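Local coordinates for protein endonuclease NucS (PDB 5GKE) that cleaves DNA as a mismatch restriction endonuclease, with a magnesium ion bound in its C-terminal nuclease domain, at residues Val55-His67 with Pro74-Leu86. The protein carries 1 engineered substitution. Residues are numbered along the deposited sequence; the frame is centred on the assembly and turned at random.
Sequences VIIVKPDGSFLIH and PVNWQPPGSRVRL. With nucleotides of chain D.
Val58 meets Val84 methyl to methyl, its CG1 3.9 Å from CG1 of Val84; its short branched side chain points toward Val84 and needs no further reach. In the type I turn that follows, Asp61 offers its carbonyl O to Gly81 N (2.7 Å), while its OD1 accepts from Ser63 N, closing an Asx turn, and also from Ser63 OG, both from the same face of the carboxylate; OD2 bonds Lys71 N of the second subunit. Gly62 takes a positive phi (98°), which suits glycine, and its CA comes within 3.4 Å of Ser82 O in a CA-H...O contact. Phe64 pairs with Gln78 through two backbone bonds; with CG anti to the backbone N (chi1 -164°), its ring brings CE1 edge-on to Val84 CG2 at 3.6 Å. On the other face of the sheet, Leu65 CD2 rests on Trp77 CB. Ile66 N bonds Asn76 O (2.9 Å), and its CG2 packs against Val75 CG1. Pro74 lies over one face of the His67 ring, its CB 3.8 Å from the centroid in a CH-pi contact; His67 ND1 bonds Lys59 of the second subunit. Strand 76-78 also meets DNA: guanine DG8 of chain D lies over one face of the Trp77 indole, whose NE1 bonds a phosphate, and its O6 receives Asn76 ND2 (3.1 Å) and Trp77 N (2.9 Å). This antiparallel beta hairpin of the NucS N-terminal PH-like domain is consistent with base recognition.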
# COMPACT_ATOMS: atom_id res chain seq x y z
N VAL A 55 -11.81 11.73 10.47
CA VAL A 55 -12.11 10.54 11.22
C VAL A 55 -10.81 9.92 11.70
O VAL A 55 -9.89 9.71 10.91
CB VAL A 55 -12.85 9.51 10.38
CG1 VAL A 55 -13.07 8.26 11.19
CG2 VAL A 55 -14.16 10.10 9.86
N ILE A 56 -10.75 9.63 13.00
CA ILE A 56 -9.56 9.07 13.63
C ILE A 56 -9.90 7.70 14.19
O ILE A 56 -10.90 7.54 14.87
CB ILE A 56 -9.05 9.99 14.74
CG1 ILE A 56 -8.58 11.32 14.13
CG2 ILE A 56 -7.94 9.32 15.54
CD1 ILE A 56 -8.58 12.49 15.10
N ILE A 57 -9.09 6.70 13.87
CA ILE A 57 -9.34 5.36 14.37
C ILE A 57 -8.13 4.79 15.07
O ILE A 57 -7.01 4.88 14.55
CB ILE A 57 -9.76 4.41 13.24
CG1 ILE A 57 -11.13 4.80 12.70
CG2 ILE A 57 -9.77 2.96 13.72
CD1 ILE A 57 -11.57 3.96 11.55
N VAL A 58 -8.34 4.25 16.26
CA VAL A 58 -7.30 3.50 16.95
C VAL A 58 -7.78 2.08 17.19
O VAL A 58 -8.78 1.86 17.87
CB VAL A 58 -6.90 4.17 18.27
CG1 VAL A 58 -5.72 3.42 18.91
CG2 VAL A 58 -6.54 5.62 18.01
N LYS A 59 -7.08 1.13 16.59
CA LYS A 59 -7.35 -0.27 16.78
C LYS A 59 -6.60 -0.82 17.99
O LYS A 59 -5.54 -0.32 18.35
CB LYS A 59 -6.95 -1.05 15.52
CG LYS A 59 -7.53 -0.52 14.24
CD LYS A 59 -7.39 -1.55 13.14
CE LYS A 59 -8.01 -1.06 11.85
NZ LYS A 59 -7.97 -2.14 10.83
N PRO A 60 -7.15 -1.88 18.62
CA PRO A 60 -6.54 -2.56 19.76
C PRO A 60 -5.08 -2.98 19.52
O PRO A 60 -4.32 -3.06 20.48
CB PRO A 60 -7.42 -3.80 19.94
CG PRO A 60 -8.73 -3.42 19.38
CD PRO A 60 -8.44 -2.48 18.25
N ASP A 61 -4.70 -3.23 18.27
CA ASP A 61 -3.34 -3.69 17.99
C ASP A 61 -2.37 -2.52 17.79
O ASP A 61 -1.20 -2.72 17.41
CB ASP A 61 -3.33 -4.63 16.79
CG ASP A 61 -3.53 -3.92 15.47
OD1 ASP A 61 -3.97 -2.74 15.46
OD2 ASP A 61 -3.25 -4.55 14.43
N GLY A 62 -2.85 -1.31 18.00
CA GLY A 62 -2.00 -0.15 17.90
C GLY A 62 -2.09 0.58 16.58
O GLY A 62 -1.54 1.67 16.44
N SER A 63 -2.76 -0.02 15.60
CA SER A 63 -2.99 0.65 14.32
C SER A 63 -3.75 1.94 14.57
O SER A 63 -4.70 1.99 15.37
CB SER A 63 -3.75 -0.25 13.36
OG SER A 63 -3.12 -1.51 13.27
N PHE A 64 -3.29 2.99 13.91
CA PHE A 64 -3.72 4.34 14.17
C PHE A 64 -3.97 4.94 12.81
O PHE A 64 -3.04 5.00 12.01
CB PHE A 64 -2.64 5.11 14.94
CG PHE A 64 -3.13 6.39 15.57
CD1 PHE A 64 -2.96 6.61 16.92
CD2 PHE A 64 -3.77 7.35 14.83
CE1 PHE A 64 -3.43 7.76 17.51
CE2 PHE A 64 -4.24 8.51 15.41
CZ PHE A 64 -4.08 8.72 16.75
N LEU A 65 -5.21 5.36 12.53
CA LEU A 65 -5.55 5.92 11.21
C LEU A 65 -6.22 7.28 11.31
O LEU A 65 -7.17 7.45 12.06
CB LEU A 65 -6.48 4.98 10.45
CG LEU A 65 -6.15 3.49 10.44
CD1 LEU A 65 -7.24 2.74 9.73
CD2 LEU A 65 -4.83 3.25 9.77
N ILE A 66 -5.71 8.24 10.55
CA ILE A 66 -6.40 9.51 10.36
C ILE A 66 -6.91 9.62 8.91
O ILE A 66 -6.11 9.57 7.95
CB ILE A 66 -5.50 10.72 10.68
CG1 ILE A 66 -5.06 10.71 12.15
CG2 ILE A 66 -6.22 12.02 10.36
CD1 ILE A 66 -3.76 10.05 12.40
N HIS A 67 -8.21 9.77 8.73
CA HIS A 67 -8.79 9.82 7.39
C HIS A 67 -9.42 11.16 7.10
O HIS A 67 -10.20 11.68 7.90
CB HIS A 67 -9.84 8.74 7.19
CG HIS A 67 -9.29 7.41 6.77
ND1 HIS A 67 -8.93 7.13 5.47
CD2 HIS A 67 -9.08 6.28 7.48
CE1 HIS A 67 -8.50 5.89 5.40
NE2 HIS A 67 -8.58 5.34 6.60
N PRO A 74 -5.32 6.61 4.44
CA PRO A 74 -5.35 7.62 5.49
C PRO A 74 -4.26 8.66 5.21
O PRO A 74 -3.21 8.31 4.67
CB PRO A 74 -5.07 6.81 6.75
CG PRO A 74 -4.12 5.72 6.25
CD PRO A 74 -4.62 5.38 4.87
N VAL A 75 -4.49 9.92 5.56
CA VAL A 75 -3.48 10.94 5.36
C VAL A 75 -2.30 10.78 6.34
O VAL A 75 -1.17 11.12 6.01
CB VAL A 75 -4.10 12.35 5.50
CG1 VAL A 75 -4.75 12.49 6.85
CG2 VAL A 75 -3.05 13.44 5.28
N ASN A 76 -2.58 10.28 7.54
CA ASN A 76 -1.54 9.95 8.53
C ASN A 76 -1.90 8.65 9.24
O ASN A 76 -3.08 8.26 9.31
CB ASN A 76 -1.36 11.06 9.56
CG ASN A 76 -0.52 12.23 9.03
OD1 ASN A 76 -1.01 13.34 8.87
ND2 ASN A 76 0.76 11.98 8.79
N TRP A 77 -0.88 7.94 9.72
CA TRP A 77 -1.13 6.67 10.38
C TRP A 77 0.04 6.21 11.21
O TRP A 77 1.15 6.70 11.08
CB TRP A 77 -1.47 5.57 9.37
CG TRP A 77 -0.26 5.18 8.56
CD1 TRP A 77 0.59 4.14 8.79
CD2 TRP A 77 0.25 5.87 7.42
NE1 TRP A 77 1.59 4.13 7.86
CE2 TRP A 77 1.41 5.19 7.01
CE3 TRP A 77 -0.16 7.00 6.71
CZ2 TRP A 77 2.17 5.59 5.91
CZ3 TRP A 77 0.59 7.40 5.62
CH2 TRP A 77 1.74 6.70 5.23
N GLN A 78 -0.23 5.24 12.08
CA GLN A 78 0.80 4.36 12.59
C GLN A 78 0.35 2.93 12.37
O GLN A 78 -0.82 2.62 12.53
CB GLN A 78 1.08 4.61 14.07
CG GLN A 78 1.87 5.86 14.38
CD GLN A 78 3.37 5.66 14.21
OE1 GLN A 78 3.84 5.30 13.13
NE2 GLN A 78 4.13 5.90 15.28
N PRO A 79 1.29 2.05 12.00
CA PRO A 79 1.06 0.61 11.83
C PRO A 79 0.95 -0.12 13.18
O PRO A 79 1.34 0.46 14.19
CB PRO A 79 2.28 0.17 11.02
CG PRO A 79 3.34 1.15 11.38
CD PRO A 79 2.64 2.46 11.58
N PRO A 80 0.43 -1.36 13.19
CA PRO A 80 0.26 -2.14 14.42
C PRO A 80 1.50 -2.11 15.30
O PRO A 80 2.59 -2.10 14.75
CB PRO A 80 0.04 -3.57 13.91
CG PRO A 80 -0.50 -3.41 12.58
CD PRO A 80 0.09 -2.15 12.00
N GLY A 81 1.35 -2.08 16.61
CA GLY A 81 2.50 -2.01 17.49
C GLY A 81 2.78 -0.66 18.12
O GLY A 81 3.45 -0.59 19.14
N SER A 82 2.29 0.41 17.52
CA SER A 82 2.33 1.69 18.20
C SER A 82 1.63 1.64 19.54
O SER A 82 0.67 0.88 19.72
CB SER A 82 1.71 2.75 17.33
OG SER A 82 2.36 2.72 16.09
N ARG A 83 2.14 2.40 20.51
CA ARG A 83 1.50 2.58 21.81
C ARG A 83 0.90 3.95 21.79
O ARG A 83 1.59 4.91 21.46
CB ARG A 83 2.48 2.48 22.98
CG ARG A 83 3.12 1.13 23.25
CD ARG A 83 3.97 1.22 24.54
NE ARG A 83 4.69 -0.02 24.85
CZ ARG A 83 4.15 -1.07 25.47
NH1 ARG A 83 2.88 -1.05 25.85
NH2 ARG A 83 4.88 -2.16 25.70
N VAL A 84 -0.36 4.06 22.16
CA VAL A 84 -1.02 5.35 22.10
C VAL A 84 -1.41 5.78 23.50
O VAL A 84 -1.58 4.97 24.40
CB VAL A 84 -2.26 5.29 21.18
CG1 VAL A 84 -3.36 4.55 21.86
CG2 VAL A 84 -2.71 6.68 20.82
N ARG A 85 -1.49 7.09 23.68
CA ARG A 85 -1.95 7.64 24.94
C ARG A 85 -2.54 9.02 24.66
O ARG A 85 -2.24 9.63 23.63
CB ARG A 85 -0.82 7.72 25.95
CG ARG A 85 0.22 8.76 25.62
CD ARG A 85 1.32 8.82 26.68
NE ARG A 85 2.36 9.78 26.28
CZ ARG A 85 3.37 9.49 25.47
NH1 ARG A 85 4.26 10.41 25.14
NH2 ARG A 85 3.49 8.26 24.97
N LEU A 86 -3.42 9.47 25.54
CA LEU A 86 -4.00 10.80 25.45
C LEU A 86 -3.33 11.72 26.45
O LEU A 86 -3.34 11.44 27.65
CB LEU A 86 -5.51 10.74 25.70
CG LEU A 86 -6.29 12.06 25.80
CD1 LEU A 86 -6.10 12.94 24.59
CD2 LEU A 86 -7.78 11.77 26.05
P DG D 8 4.86 8.48 1.91
OP1 DG D 8 3.43 8.54 2.29
OP2 DG D 8 5.41 9.53 1.02
O5' DG D 8 5.71 8.47 3.26
C5' DG D 8 7.11 8.36 3.23
C4' DG D 8 7.60 7.44 4.32
O4' DG D 8 7.14 7.95 5.59
C3' DG D 8 7.09 6.00 4.24
O3' DG D 8 8.07 5.11 4.72
C2' DG D 8 5.87 6.01 5.14
C1' DG D 8 6.28 7.00 6.21
N9 DG D 8 5.15 7.72 6.77
C8 DG D 8 4.44 8.74 6.18
N7 DG D 8 3.46 9.17 6.90
C5 DG D 8 3.51 8.39 8.05
C6 DG D 8 2.68 8.41 9.19
O6 DG D 8 1.71 9.14 9.42
N1 DG D 8 3.07 7.45 10.12
C2 DG D 8 4.13 6.58 9.97
N2 DG D 8 4.35 5.73 10.98
N3 DG D 8 4.91 6.55 8.89
C4 DG D 8 4.54 7.48 7.98